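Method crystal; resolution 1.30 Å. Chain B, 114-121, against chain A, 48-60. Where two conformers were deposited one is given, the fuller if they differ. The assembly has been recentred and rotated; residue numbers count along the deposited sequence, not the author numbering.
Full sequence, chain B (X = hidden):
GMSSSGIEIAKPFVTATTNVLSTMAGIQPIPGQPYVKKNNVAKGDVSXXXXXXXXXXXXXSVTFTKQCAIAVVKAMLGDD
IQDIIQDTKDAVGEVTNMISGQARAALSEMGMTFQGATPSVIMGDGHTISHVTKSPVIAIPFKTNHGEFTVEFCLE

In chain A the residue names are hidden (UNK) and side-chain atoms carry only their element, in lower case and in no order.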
# COMPACT_ATOMS: atom_id res chain seq x y z
N PHE B 114 -10.17 -15.37 -1.75
CA PHE B 114 -9.05 -14.47 -1.59
C PHE B 114 -8.60 -14.34 -0.16
O PHE B 114 -9.44 -14.24 0.74
CB PHE B 114 -9.38 -13.04 -2.01
CG PHE B 114 -9.64 -12.85 -3.47
CD1 PHE B 114 -10.92 -12.97 -4.00
CD2 PHE B 114 -8.63 -12.45 -4.33
CE1 PHE B 114 -11.17 -12.72 -5.33
CE2 PHE B 114 -8.86 -12.18 -5.65
CZ PHE B 114 -10.14 -12.32 -6.16
N GLN B 115 -7.28 -14.24 0.02
CA GLN B 115 -6.67 -13.90 1.29
C GLN B 115 -6.37 -12.40 1.26
O GLN B 115 -6.19 -11.83 0.19
CB GLN B 115 -5.33 -14.66 1.44
CG GLN B 115 -5.41 -16.17 1.34
CD GLN B 115 -5.42 -16.78 -0.11
OE1 GLN B 115 -6.30 -17.61 -0.40
NE2 GLN B 115 -4.38 -16.47 -0.97
N GLY B 116 -6.29 -11.79 2.44
CA GLY B 116 -5.96 -10.37 2.57
C GLY B 116 -4.69 -10.13 3.37
O GLY B 116 -4.44 -10.76 4.40
N ALA B 117 -3.90 -9.20 2.87
CA ALA B 117 -2.69 -8.71 3.53
C ALA B 117 -3.03 -7.65 4.58
O ALA B 117 -4.20 -7.36 4.84
CB ALA B 117 -1.72 -8.19 2.42
N THR B 118 -2.02 -7.07 5.22
CA THR B 118 -2.26 -6.00 6.18
C THR B 118 -2.35 -4.66 5.42
O THR B 118 -1.59 -4.43 4.49
CB THR B 118 -1.10 -5.91 7.21
OG1 THR B 118 0.16 -5.92 6.57
CG2 THR B 118 -1.18 -7.14 8.11
N PRO B 119 -3.26 -3.75 5.83
CA PRO B 119 -3.34 -2.48 5.12
C PRO B 119 -2.20 -1.52 5.45
O PRO B 119 -1.50 -1.70 6.45
CB PRO B 119 -4.65 -1.85 5.64
CG PRO B 119 -5.45 -3.04 6.24
CD PRO B 119 -4.34 -3.90 6.80
N SER B 120 -2.05 -0.52 4.59
CA SER B 120 -1.22 0.66 4.87
C SER B 120 -2.06 1.89 4.67
O SER B 120 -2.92 1.92 3.79
CB SER B 120 0.05 0.73 4.03
OG SER B 120 0.96 -0.26 4.41
N VAL B 121 -1.83 2.93 5.49
CA VAL B 121 -2.53 4.22 5.40
C VAL B 121 -1.49 5.27 4.97
O VAL B 121 -0.39 5.35 5.50
CB VAL B 121 -3.21 4.60 6.70
CG1 VAL B 121 -3.76 6.02 6.68
CG2 VAL B 121 -4.31 3.53 7.04
N UNK A 48 6.62 2.68 -2.07
CA UNK A 48 5.89 1.57 -2.68
C UNK A 48 5.56 0.58 -1.58
O UNK A 48 6.29 0.48 -0.59
c UNK A 48 6.64 0.91 -3.80
N UNK A 49 4.48 -0.16 -1.77
CA UNK A 49 4.03 -1.10 -0.78
C UNK A 49 3.39 -2.29 -1.45
O UNK A 49 2.71 -2.12 -2.47
c UNK A 49 3.09 -0.44 0.27
c UNK A 49 2.75 -1.39 1.41
c UNK A 49 1.83 0.15 -0.36
N UNK A 50 3.57 -3.47 -0.86
CA UNK A 50 3.03 -4.71 -1.42
C UNK A 50 2.69 -5.67 -0.32
O UNK A 50 3.51 -5.95 0.54
c UNK A 50 5.39 -5.77 -1.91
c UNK A 50 3.99 -5.35 -2.49
c UNK A 50 3.30 -6.52 -3.19
N UNK A 51 1.45 -6.17 -0.36
CA UNK A 51 1.01 -7.10 0.66
C UNK A 51 1.48 -8.52 0.40
O UNK A 51 1.70 -8.93 -0.75
N UNK A 52 1.64 -9.28 1.49
CA UNK A 52 1.99 -10.70 1.42
C UNK A 52 1.03 -11.46 2.32
O UNK A 52 0.57 -10.97 3.37
c UNK A 52 5.32 -10.92 3.51
c UNK A 52 4.36 -10.18 0.72
c UNK A 52 3.85 -10.57 3.18
c UNK A 52 3.49 -10.95 1.75
N UNK A 53 0.77 -12.71 1.94
CA UNK A 53 -0.14 -13.58 2.69
C UNK A 53 0.49 -14.98 2.84
O UNK A 53 1.21 -15.45 1.98
o UNK A 53 -1.35 -14.32 0.74
c UNK A 53 -2.16 -12.28 1.83
c UNK A 53 -1.49 -13.68 2.01
N UNK A 54 0.16 -15.64 3.94
CA UNK A 54 0.71 -16.99 4.22
C UNK A 54 0.34 -17.41 5.61
O UNK A 54 -0.72 -17.07 6.02
N UNK A 55 1.26 -18.08 6.35
CA UNK A 55 0.95 -18.48 7.74
C UNK A 55 0.61 -17.30 8.64
O UNK A 55 -0.19 -17.41 9.58
n UNK A 55 4.96 -17.70 9.79
c UNK A 55 3.74 -18.32 9.98
c UNK A 55 5.25 -17.74 8.50
c UNK A 55 2.02 -19.41 8.36
n UNK A 55 4.26 -18.33 7.86
c UNK A 55 3.29 -18.70 8.76
N UNK A 56 1.25 -16.18 8.32
CA UNK A 56 0.98 -14.86 8.80
C UNK A 56 0.80 -13.96 7.53
O UNK A 56 1.23 -14.28 6.45
c UNK A 56 2.26 -15.07 10.95
n UNK A 56 4.97 -14.97 13.65
c UNK A 56 3.66 -15.35 13.04
c UNK A 56 3.50 -14.67 11.70
c UNK A 56 2.16 -14.39 9.63
N UNK A 57 0.13 -12.85 7.70
CA UNK A 57 -0.12 -11.88 6.64
C UNK A 57 0.62 -10.62 7.00
O UNK A 57 0.86 -10.32 8.16
o UNK A 57 -2.06 -13.60 5.37
c UNK A 57 -1.61 -11.61 6.58
c UNK A 57 -2.40 -12.84 6.26
n UNK A 57 -3.46 -13.07 7.05
N UNK A 58 0.99 -9.87 6.00
CA UNK A 58 1.80 -8.69 6.24
C UNK A 58 2.03 -7.88 5.01
O UNK A 58 1.21 -7.91 4.10
N UNK A 59 3.13 -7.15 5.04
CA UNK A 59 3.40 -6.21 3.97
C UNK A 59 4.89 -5.87 3.93
O UNK A 59 5.59 -5.98 4.94
o UNK A 59 2.77 -3.99 3.27
c UNK A 59 2.64 -4.94 4.28
N UNK A 60 5.34 -5.48 2.74
CA UNK A 60 6.69 -4.95 2.52
C UNK A 60 6.52 -3.55 1.92
O UNK A 60 5.75 -3.38 0.95
c UNK A 60 7.52 -7.28 1.95
c UNK A 60 8.98 -5.24 1.42
c UNK A 60 8.06 -8.21 0.86
c UNK A 60 7.53 -5.80 1.55

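Position 48 carries a single side-chain carbon, far from chain B: A:Ala48. At 49 one carbon bears two more, a fork at CB that points toward chain B, and one arm lies 3.7 Å from B:Ser120 OG. Three carbons without a heteroatom make this A:Val49, and the arm is CG2. Position 50 has the same forked trio, but its CB points away from chain B; it is A:Val50.

No side-chain atom follows CA at 51, so the residue is A:Gly51. The bareness matters: its CA lies 3.4 Å from B:Ala117 CB, and a CB built here with ideal geometry would fall 2.3 Å from that methyl, a clash. Position 52 has four carbons, forked at the first with one arm two carbons long, and its CA-to-CB bond points away from chain B: A:Ile52. At 53 the first carbon carries one oxygen and one carbon, the pattern of threonine. The methyl of A:Thr53, CG2, packs 3.7 Å from B:Gly116 C and 4.0 Å from B:Gln115 CB, while its OG1 is hydrogen-bonded elsewhere in the structure.

Position 54 again lacks a side chain and is A:Gly54. One carbon leading to a five-membered ring of three carbons and two nitrogens identifies 55 as A:His55, and four carbons in a row ending in nitrogen identify 56 as A:Lys56; neither reaches chain B.

At 57 two carbons are present, the second bearing one oxygen and one nitrogen, and this second carbon sits 3.5 Å from B:Gly116 O. The residue is A:Asn57, whose OD1 accepts a weak hydrogen bond from A:Gly54 N at 3.3 Å, bracing the turn. Position 58, with no side-chain atom, is A:Gly58; its carbonyl C lies 3.1 Å from B:Thr118 OG1 and its O 3.4 Å from B:Ala117 CB. One carbon followed by one oxygen makes 59 A:Ser59, with CB 3.5 Å from B:Thr118 OG1. The last position, 60, has four carbons forked like those of A:Ile52, and is A:Ile60, out of reach.

The contact works by close packing, without a hydrogen bond between the stretches. Chain A supplies a hairpin held by its own backbone ladder, including A:Ile52 N to A:Gly58 O at 3.0 Å and A:Gly58 N to A:Ile52 O at 2.9 Å. B:Ala117 settles over A:Gly51, where no side chain stands in its way, and B:Thr118 packs against the backbone of A:Gly58 and CB of A:Ser59. Although B:Thr118 OG1 comes within 3.3 Å of A:Gly58 O, the angle is too poor for a hydrogen bond.

Chain A 48-60: AVVGITGHKNGSI
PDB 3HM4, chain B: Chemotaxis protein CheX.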